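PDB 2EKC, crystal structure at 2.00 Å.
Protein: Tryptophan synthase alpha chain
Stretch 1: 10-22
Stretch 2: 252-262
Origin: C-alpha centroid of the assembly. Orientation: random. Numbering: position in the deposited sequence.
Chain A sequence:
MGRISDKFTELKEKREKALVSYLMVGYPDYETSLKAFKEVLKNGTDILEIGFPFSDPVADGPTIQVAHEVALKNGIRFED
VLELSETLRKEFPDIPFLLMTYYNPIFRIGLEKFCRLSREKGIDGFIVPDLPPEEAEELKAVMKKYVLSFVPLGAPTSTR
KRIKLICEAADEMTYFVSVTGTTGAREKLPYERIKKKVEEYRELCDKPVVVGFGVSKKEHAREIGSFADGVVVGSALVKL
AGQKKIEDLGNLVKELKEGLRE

Stretch 1 (10-22) ELKEKREKALVSY
Stretch 2 252-262: LVKELKEGLRE

The carboxylate of Glu16 is held between two cationic side chains of the C-terminal segment, at the one point where the two backbones are bridged as in a β-sheet. Glu16 (chi1 m, chi2 t, chi3 24°) forms salt bridges from OE1 to Lys257 NZ at 2.9 Å, with the position of OE1 less certain, and from OE2 to Arg261 NH1 at 2.8 Å. OE2 lies at the edge of the guanidinium, near its plane. Arg261 (m, t, t, chi4 -65°) starts sideways from CA, but its end comes nearer to stretch 1.

Stretch 1 enters as a helix that gives way to a Schellman motif. Arg15 adopts positive phi (63°/46°), and the chain is drawn back into the last turn by hydrogen bonds from Glu16 N to Leu11 O (2.9 Å) and from Arg15 N to Lys12 O (3.1 Å). Glu16 (-128°/159°) and Lys17 (-105°/153°) are extended and lead into the strand at 18-22. Stretch 2 runs as a helix through 252-258, makes a type I turn from Glu258 to Arg261, is extended at Arg261 (-113°/145°) and ends with Glu262, phi -136°. Strand and helix run roughly antiparallel, at 149°, with their axes 9.0 Å apart at closest approach.

The single β-bridge pairs Glu16 with Arg261, CA to CA 4.7 Å. Flanking it, Lys17 N donates to Leu260 O (2.9 Å, 163°), and Glu262 N donates to Arg15 O (3.1 Å, 140°). Leu260 O also receives a CA-H...O contact from Glu16 CA at 3.3 Å. The register continues with Lys17 opposite Leu260 (CA to CA 5.1 Å) and Leu19 opposite Lys257 (6.3 Å).

Lys257 (t, p, t, t) leaves its helix sideways, then brings its ammonium to the backbone just ahead of the strand, where NZ donates to Lys17 O at 2.7 Å. Lys257 is a buried residue, and its charge is met by both the Lys17 carbonyl and the Glu16 carboxylate.

Beyond the polar cluster the contact is mainly apolar. Leu19 (t, p) points toward the helix, whereas Ala18 and Val20 point away, as strand alternation requires. Leu19 CD2 packs on Val253 CG1 (3.6 Å; Val253 chi1 t) and Leu256 CB (4.3 Å; Leu256 m, t), while Leu19 CB meets Leu260 CD1 (3.6 Å; Leu260 m, t).

Water extends the contact at the C-terminus: water 1 lies 3.0 Å from Lys14 O and 2.8 Å from Glu262 OXT, linking the helix end to the C-terminal carboxylate, while water 2 donates to Glu262 OE2 (3.3 Å) and weakly accepts from Lys17 NZ (3.3 Å; Lys17 m, m, t, t). Together the stretches bury 603 Å², both sides summed.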

# COMPACT_ATOMS: atom_id res chain seq x y z
N GLU A 10 -9.43 -4.92 14.32
CA GLU A 10 -10.79 -5.19 13.87
C GLU A 10 -10.84 -6.48 13.05
O GLU A 10 -11.68 -7.35 13.29
CB GLU A 10 -11.31 -4.02 13.03
CG GLU A 10 -12.56 -4.33 12.22
CD GLU A 10 -13.02 -3.16 11.37
OE1 GLU A 10 -12.16 -2.44 10.82
OE2 GLU A 10 -14.25 -2.95 11.24
N LEU A 11 -9.93 -6.61 12.09
CA LEU A 11 -9.90 -7.79 11.24
C LEU A 11 -9.69 -9.06 12.06
O LEU A 11 -10.32 -10.08 11.80
CB LEU A 11 -8.81 -7.66 10.18
CG LEU A 11 -9.08 -6.59 9.11
CD1 LEU A 11 -7.82 -6.32 8.32
CD2 LEU A 11 -10.21 -7.07 8.20
N LYS A 12 -8.81 -8.98 13.05
CA LYS A 12 -8.53 -10.12 13.90
C LYS A 12 -9.82 -10.58 14.60
O LYS A 12 -10.10 -11.77 14.68
CB LYS A 12 -7.47 -9.75 14.94
CG LYS A 12 -7.07 -10.90 15.86
CD LYS A 12 -5.98 -10.45 16.84
CE LYS A 12 -6.43 -9.26 17.68
NZ LYS A 12 -5.38 -8.80 18.63
N GLU A 13 -10.61 -9.63 15.09
CA GLU A 13 -11.84 -10.00 15.76
C GLU A 13 -12.84 -10.60 14.78
O GLU A 13 -13.69 -11.40 15.17
CB GLU A 13 -12.47 -8.79 16.46
CG GLU A 13 -13.74 -9.16 17.23
CD GLU A 13 -14.11 -8.14 18.28
OE1 GLU A 13 -14.43 -6.99 17.91
OE2 GLU A 13 -14.08 -8.49 19.48
N LYS A 14 -12.74 -10.21 13.51
CA LYS A 14 -13.64 -10.72 12.47
C LYS A 14 -13.08 -11.99 11.85
O LYS A 14 -13.72 -12.61 11.00
CB LYS A 14 -13.84 -9.66 11.38
CG LYS A 14 -14.62 -8.43 11.84
CD LYS A 14 -14.68 -7.35 10.77
CE LYS A 14 -15.45 -7.80 9.54
NZ LYS A 14 -16.84 -8.21 9.87
N ARG A 15 -11.88 -12.37 12.27
CA ARG A 15 -11.20 -13.56 11.76
C ARG A 15 -10.92 -13.41 10.27
O ARG A 15 -11.16 -14.32 9.47
CB ARG A 15 -12.05 -14.81 12.03
CG ARG A 15 -12.47 -14.97 13.49
CD ARG A 15 -13.02 -16.36 13.77
NE ARG A 15 -13.40 -16.56 15.17
CZ ARG A 15 -14.51 -16.10 15.73
NH1 ARG A 15 -15.38 -15.40 15.02
NH2 ARG A 15 -14.77 -16.36 17.01
N GLU A 16 -10.40 -12.24 9.90
CA GLU A 16 -10.09 -11.94 8.51
C GLU A 16 -8.66 -11.45 8.32
O GLU A 16 -8.01 -10.98 9.26
CB GLU A 16 -11.03 -10.86 7.98
CG GLU A 16 -12.48 -11.26 7.86
CD GLU A 16 -13.32 -10.16 7.25
OE1 GLU A 16 -12.74 -9.31 6.53
OE2 GLU A 16 -14.55 -10.14 7.47
N LYS A 17 -8.17 -11.58 7.09
CA LYS A 17 -6.85 -11.09 6.73
C LYS A 17 -7.17 -9.83 5.94
O LYS A 17 -8.25 -9.72 5.35
CB LYS A 17 -6.10 -12.09 5.84
CG LYS A 17 -5.99 -13.48 6.43
CD LYS A 17 -5.41 -13.47 7.83
CE LYS A 17 -5.31 -14.88 8.38
NZ LYS A 17 -4.90 -14.89 9.81
N ALA A 18 -6.25 -8.87 5.92
CA ALA A 18 -6.49 -7.62 5.22
C ALA A 18 -6.24 -7.69 3.72
O ALA A 18 -5.35 -8.39 3.26
CB ALA A 18 -5.61 -6.52 5.82
N LEU A 19 -7.06 -6.97 2.97
CA LEU A 19 -6.88 -6.87 1.53
C LEU A 19 -6.40 -5.44 1.32
O LEU A 19 -7.11 -4.49 1.67
CB LEU A 19 -8.19 -7.07 0.76
CG LEU A 19 -8.06 -6.67 -0.72
CD1 LEU A 19 -6.92 -7.45 -1.38
CD2 LEU A 19 -9.37 -6.92 -1.45
N VAL A 20 -5.19 -5.30 0.80
CA VAL A 20 -4.62 -3.98 0.53
C VAL A 20 -4.70 -3.77 -0.97
O VAL A 20 -4.09 -4.51 -1.74
CB VAL A 20 -3.14 -3.94 0.98
CG1 VAL A 20 -2.56 -2.57 0.71
CG2 VAL A 20 -3.04 -4.27 2.45
N SER A 21 -5.48 -2.77 -1.40
CA SER A 21 -5.64 -2.49 -2.83
C SER A 21 -4.84 -1.28 -3.26
O SER A 21 -4.86 -0.23 -2.61
CB SER A 21 -7.12 -2.28 -3.16
OG SER A 21 -7.88 -3.42 -2.81
N TYR A 22 -4.14 -1.43 -4.38
CA TYR A 22 -3.29 -0.39 -4.91
C TYR A 22 -3.77 0.08 -6.28
O TYR A 22 -3.89 -0.72 -7.22
CB TYR A 22 -1.85 -0.94 -4.96
CG TYR A 22 -0.78 -0.08 -5.60
CD1 TYR A 22 -0.81 1.31 -5.51
CD2 TYR A 22 0.30 -0.67 -6.26
CE1 TYR A 22 0.21 2.09 -6.07
CE2 TYR A 22 1.32 0.10 -6.81
CZ TYR A 22 1.27 1.47 -6.72
OH TYR A 22 2.28 2.23 -7.29
N LEU A 252 -13.66 -8.47 -8.73
CA LEU A 252 -12.37 -9.06 -8.40
C LEU A 252 -12.00 -8.82 -6.93
O LEU A 252 -11.51 -9.71 -6.25
CB LEU A 252 -11.27 -8.50 -9.31
CG LEU A 252 -9.84 -8.98 -9.04
CD1 LEU A 252 -9.76 -10.50 -9.16
CD2 LEU A 252 -8.88 -8.32 -10.03
N VAL A 253 -12.24 -7.60 -6.46
CA VAL A 253 -11.94 -7.26 -5.07
C VAL A 253 -12.81 -8.09 -4.12
O VAL A 253 -12.36 -8.54 -3.07
CB VAL A 253 -12.18 -5.76 -4.79
CG1 VAL A 253 -12.13 -5.48 -3.29
CG2 VAL A 253 -11.12 -4.93 -5.51
N LYS A 254 -14.07 -8.29 -4.51
CA LYS A 254 -15.00 -9.06 -3.70
C LYS A 254 -14.51 -10.51 -3.60
O LYS A 254 -14.56 -11.11 -2.53
CB LYS A 254 -16.40 -9.02 -4.32
CG LYS A 254 -17.46 -9.75 -3.51
CD LYS A 254 -18.86 -9.43 -4.02
CE LYS A 254 -19.07 -9.93 -5.44
NZ LYS A 254 -20.42 -9.59 -5.96
N GLU A 255 -14.05 -11.05 -4.72
CA GLU A 255 -13.55 -12.42 -4.76
C GLU A 255 -12.26 -12.60 -3.96
O GLU A 255 -12.10 -13.58 -3.23
CB GLU A 255 -13.34 -12.85 -6.21
CG GLU A 255 -12.67 -14.20 -6.36
CD GLU A 255 -12.95 -14.83 -7.71
OE1 GLU A 255 -12.83 -14.12 -8.73
OE2 GLU A 255 -13.28 -16.03 -7.74
N LEU A 256 -11.33 -11.65 -4.10
CA LEU A 256 -10.07 -11.72 -3.36
C LEU A 256 -10.35 -11.72 -1.86
O LEU A 256 -9.77 -12.50 -1.11
CB LEU A 256 -9.19 -10.52 -3.72
CG LEU A 256 -8.68 -10.45 -5.16
CD1 LEU A 256 -7.90 -9.15 -5.37
CD2 LEU A 256 -7.79 -11.66 -5.43
N LYS A 257 -11.25 -10.84 -1.44
CA LYS A 257 -11.62 -10.72 -0.04
C LYS A 257 -12.26 -12.02 0.46
O LYS A 257 -12.22 -12.32 1.65
CB LYS A 257 -12.59 -9.54 0.14
CG LYS A 257 -12.88 -9.20 1.59
CD LYS A 257 -11.60 -8.88 2.36
CE LYS A 257 -11.87 -8.86 3.84
NZ LYS A 257 -10.64 -8.71 4.67
N GLU A 258 -12.86 -12.79 -0.45
CA GLU A 258 -13.47 -14.06 -0.09
C GLU A 258 -12.40 -15.04 0.38
O GLU A 258 -12.62 -15.81 1.31
CB GLU A 258 -14.22 -14.66 -1.28
CG GLU A 258 -15.70 -14.31 -1.30
CD GLU A 258 -16.42 -14.86 -2.53
OE1 GLU A 258 -16.17 -16.03 -2.89
OE2 GLU A 258 -17.24 -14.12 -3.11
N GLY A 259 -11.24 -15.00 -0.26
CA GLY A 259 -10.16 -15.88 0.13
C GLY A 259 -9.41 -15.41 1.37
O GLY A 259 -8.42 -16.01 1.77
N LEU A 260 -9.90 -14.34 1.99
CA LEU A 260 -9.26 -13.78 3.18
C LEU A 260 -10.12 -13.91 4.44
O LEU A 260 -9.84 -13.27 5.45
CB LEU A 260 -8.92 -12.31 2.94
CG LEU A 260 -7.95 -12.04 1.79
CD1 LEU A 260 -7.73 -10.54 1.63
CD2 LEU A 260 -6.63 -12.74 2.06
N ARG A 261 -11.15 -14.74 4.37
CA ARG A 261 -12.05 -14.94 5.51
C ARG A 261 -11.95 -16.34 6.09
O ARG A 261 -11.75 -17.32 5.36
CB ARG A 261 -13.50 -14.68 5.10
CG ARG A 261 -13.77 -13.34 4.46
CD ARG A 261 -15.20 -13.29 3.96
NE ARG A 261 -15.47 -12.13 3.12
CZ ARG A 261 -15.43 -10.87 3.54
NH1 ARG A 261 -15.13 -10.60 4.80
NH2 ARG A 261 -15.69 -9.88 2.70
N GLU A 262 -12.09 -16.44 7.40
CA GLU A 262 -12.06 -17.71 8.10
C GLU A 262 -13.19 -17.74 9.13
O GLU A 262 -13.14 -18.54 10.08
CB GLU A 262 -10.70 -17.91 8.78
CG GLU A 262 -9.55 -18.03 7.78
CD GLU A 262 -8.20 -18.24 8.45
OE1 GLU A 262 -8.13 -18.22 9.69
OE2 GLU A 262 -7.21 -18.44 7.71
OXT GLU A 262 -14.15 -16.95 8.95
O HOH W 1 -14.12 -14.15 8.46
O HOH W 2 -4.62 -18.19 9.70